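Local coordinates for exotoxin 5 (Staphylococcus aureus subsp. aureus COL, PDB 3R2I), which is a secreted superantigen-like exotoxin of undetermined function, built from an OB-fold domain and a beta-grasp domain and probably acting on host immune defences, at residues E225-S228 and F229-F233. Numbering follows the deposited sequence.
Sequences EKLS and FERMF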
ATOM      1  N   GLU A 225     -12.615   0.515   6.464  1.00 29.89           N
ATOM      2  CA  GLU A 225     -12.279  -0.869   6.275  1.00 29.95           C
ATOM      3  C   GLU A 225     -10.843  -0.971   5.785  1.00 26.53           C
ATOM      4  O   GLU A 225     -10.335  -0.069   5.127  1.00 26.09           O
ATOM      5  CB  GLU A 225     -13.102  -1.479   5.131  1.00 32.53           C
ATOM      6  CG  GLU A 225     -14.602  -1.561   5.276  1.00 40.61           C
ATOM      7  CD  GLU A 225     -15.228  -2.398   4.131  1.00 48.45           C
ATOM      8  OE1 GLU A 225     -16.277  -3.053   4.357  1.00 58.20           O
ATOM      9  OE2 GLU A 225     -14.645  -2.442   3.019  1.00 48.82           O
ATOM     10  N   LYS A 226     -10.248  -2.127   5.991  1.00 25.07           N
ATOM     11  CA  LYS A 226      -8.899  -2.430   5.516  1.00 23.26           C
ATOM     12  C   LYS A 226      -8.960  -2.697   4.029  1.00 22.49           C
ATOM     13  O   LYS A 226      -9.934  -3.292   3.542  1.00 20.42           O
ATOM     14  CB  LYS A 226      -8.455  -3.708   6.197  1.00 25.20           C
ATOM     15  CG  LYS A 226      -7.051  -4.224   5.870  1.00 26.75           C
ATOM     16  CD  LYS A 226      -6.786  -5.473   6.731  1.00 25.73           C
ATOM     17  CE  LYS A 226      -5.420  -6.071   6.439  1.00 28.98           C
ATOM     18  NZ  LYS A 226      -5.123  -7.311   7.197  1.00 21.20           N
ATOM     19  N   LEU A 227      -7.925  -2.315   3.295  1.00 20.00           N
ATOM     20  CA  LEU A 227      -7.949  -2.559   1.848  1.00 19.74           C
ATOM     21  C   LEU A 227      -8.174  -4.069   1.618  1.00 19.99           C
ATOM     22  O   LEU A 227      -7.618  -4.864   2.355  1.00 18.92           O
ATOM     23  CB  LEU A 227      -6.630  -2.121   1.217  1.00 18.15           C
ATOM     24  CG  LEU A 227      -6.547  -2.072  -0.308  1.00 16.97           C
ATOM     25  CD1 LEU A 227      -7.470  -0.988  -0.832  1.00 11.43           C
ATOM     26  CD2 LEU A 227      -5.093  -1.775  -0.694  1.00 16.03           C
ATOM     27  N   SER A 228      -8.987  -4.468   0.632  1.00 19.66           N
ATOM     28  CA  SER A 228      -9.227  -5.885   0.416  1.00 20.90           C
ATOM     29  C   SER A 228      -7.932  -6.514  -0.071  1.00 20.67           C
ATOM     30  O   SER A 228      -7.116  -5.852  -0.660  1.00 21.03           O
ATOM     31  CB  SER A 228     -10.310  -6.124  -0.641  1.00 20.72           C
ATOM     32  OG  SER A 228      -9.858  -5.598  -1.889  1.00 23.57           O
ATOM     33  N   PHE A 229      -7.740  -7.795   0.169  1.00 21.28           N
ATOM     34  CA  PHE A 229      -6.537  -8.450  -0.319  1.00 23.12           C
ATOM     35  C   PHE A 229      -6.417  -8.393  -1.835  1.00 23.75           C
ATOM     36  O   PHE A 229      -5.319  -8.314  -2.371  1.00 21.89           O
ATOM     37  CB  PHE A 229      -6.477  -9.933   0.120  1.00 24.04           C
ATOM     38  CG  PHE A 229      -6.392 -10.119   1.613  1.00 22.51           C
ATOM     39  CD1 PHE A 229      -7.377 -10.790   2.297  1.00 23.83           C
ATOM     40  CD2 PHE A 229      -5.339  -9.557   2.334  1.00 20.27           C
ATOM     41  CE1 PHE A 229      -7.305 -10.966   3.683  1.00 25.11           C
ATOM     42  CE2 PHE A 229      -5.245  -9.702   3.707  1.00 16.66           C
ATOM     43  CZ  PHE A 229      -6.242 -10.399   4.398  1.00 20.52           C
ATOM     44  N   GLU A 230      -7.527  -8.457  -2.539  1.00 25.60           N
ATOM     45  CA  GLU A 230      -7.433  -8.439  -3.989  1.00 29.10           C
ATOM     46  C   GLU A 230      -6.885  -7.116  -4.577  1.00 27.98           C
ATOM     47  O   GLU A 230      -6.174  -7.114  -5.605  1.00 29.68           O
ATOM     48  CB  GLU A 230      -8.754  -8.843  -4.615  1.00 32.52           C
ATOM     49  CG  GLU A 230      -8.617  -9.023  -6.150  1.00 44.17           C
ATOM     50  CD  GLU A 230      -9.547 -10.084  -6.728  1.00 56.58           C
ATOM     51  OE1 GLU A 230     -10.395  -9.697  -7.570  1.00 65.75           O
ATOM     52  OE2 GLU A 230      -9.443 -11.285  -6.323  1.00 60.37           O
ATOM     53  N   ARG A 231      -7.138  -6.003  -3.890  1.00 24.79           N
ATOM     54  CA  ARG A 231      -6.678  -4.717  -4.366  1.00 22.15           C
ATOM     55  C   ARG A 231      -5.219  -4.481  -4.011  1.00 21.19           C
ATOM     56  O   ARG A 231      -4.583  -3.580  -4.514  1.00 20.42           O
ATOM     57  CB  ARG A 231      -7.596  -3.628  -3.872  1.00 20.70           C
ATOM     58  CG  ARG A 231      -9.028  -3.812  -4.413  1.00 21.83           C
ATOM     59  CD  ARG A 231      -9.964  -2.755  -3.825  1.00 23.98           C
ATOM     60  NE  ARG A 231      -9.708  -1.406  -4.328  1.00 23.49           N
ATOM     61  CZ  ARG A 231     -10.214  -0.277  -3.810  1.00 27.93           C
ATOM     62  NH1 ARG A 231     -10.935  -0.284  -2.690  1.00 26.73           N
ATOM     63  NH2 ARG A 231      -9.963   0.889  -4.397  1.00 25.56           N
ATOM     64  N   MET A 232      -4.673  -5.338  -3.179  1.00 22.09           N
ATOM     65  CA  MET A 232      -3.273  -5.251  -2.817  1.00 20.85           C
ATOM     66  C   MET A 232      -2.361  -5.662  -3.986  1.00 22.40           C
ATOM     67  O   MET A 232      -1.121  -5.576  -3.872  1.00 22.93           O
ATOM     68  CB  MET A 232      -2.991  -6.120  -1.593  1.00 21.33           C
ATOM     69  CG  MET A 232      -3.619  -5.603  -0.325  1.00 18.37           C
ATOM     70  SD  MET A 232      -3.187  -6.613   1.079  1.00 22.23           S
ATOM     71  CE  MET A 232      -4.125  -5.712   2.335  1.00 15.93           C
ATOM     72  N   PHE A 233      -2.955  -6.113  -5.096  1.00 23.48           N
ATOM     73  CA  PHE A 233      -2.177  -6.467  -6.295  1.00 24.77           C
ATOM     74  C   PHE A 233      -2.241  -5.411  -7.384  1.00 25.53           C
ATOM     75  O   PHE A 233      -1.430  -5.442  -8.291  1.00 27.29           O
ATOM     76  CB  PHE A 233      -2.611  -7.811  -6.869  1.00 25.65           C
ATOM     77  CG  PHE A 233      -2.417  -8.928  -5.908  1.00 24.18           C
ATOM     78  CD1 PHE A 233      -1.258  -9.670  -5.921  1.00 22.00           C
ATOM     79  CD2 PHE A 233      -3.347  -9.153  -4.915  1.00 20.14           C
ATOM     80  CE1 PHE A 233      -1.057 -10.657  -4.992  1.00 27.07           C
ATOM     81  CE2 PHE A 233      -3.156 -10.151  -3.975  1.00 22.64           C
ATOM     82  CZ  PHE A 233      -2.031 -10.910  -4.011  1.00 23.09           C
TER
HETATM   83  O   HOH W   1     -11.009  -2.534  -0.804  1.00 21.27           O
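S228 O and OG both face the backbone N of R231 at a turn of helical conformation in the beta-grasp domain, within the loop joining strands 218-222 and 235-237. The carbonyl O of S228 takes the main hydrogen bond, at 3.2 Å from R231 N, with the donor standing well above the carbonyl plane. A second, from R231 N to S228 OG, is longer and weak. With chi1 at 63°, the hydroxyl of S228 is flanked by both backbone neighbours of its CA, and OG also comes 3.2 Å from CG of R231.

The chain of R231 then bends at chi3 (70°) and passes L227, the two side chains crossing nearly at right angles. L227 lays CD1 over one face of the guanidinium, 3.8 Å above the plane and displaced toward its rim. NH2 also bonds to the carbonyl O of E220.

On its other branch L227 meets M232, the two side chains running antiparallel alongside one another with CD2 4.1 Å from CG. M232 carries its methyl CE to 3.6 Å from the carbonyl O of L227. It also touches V136 of strand 133-141 in the OB-fold part and K183 of helix 182-197 in the beta-grasp part, so the turn lies where the two parts meet. K226 NZ pairs with E125 in a salt bridge, its side chain makes a cation-pi contact with Y66, and NZ lies 4.2 Å from CE2 of F229, oblique to that ring. A water held by R231 NH1 at 2.9 Å also accepts the backbone N-H of S228.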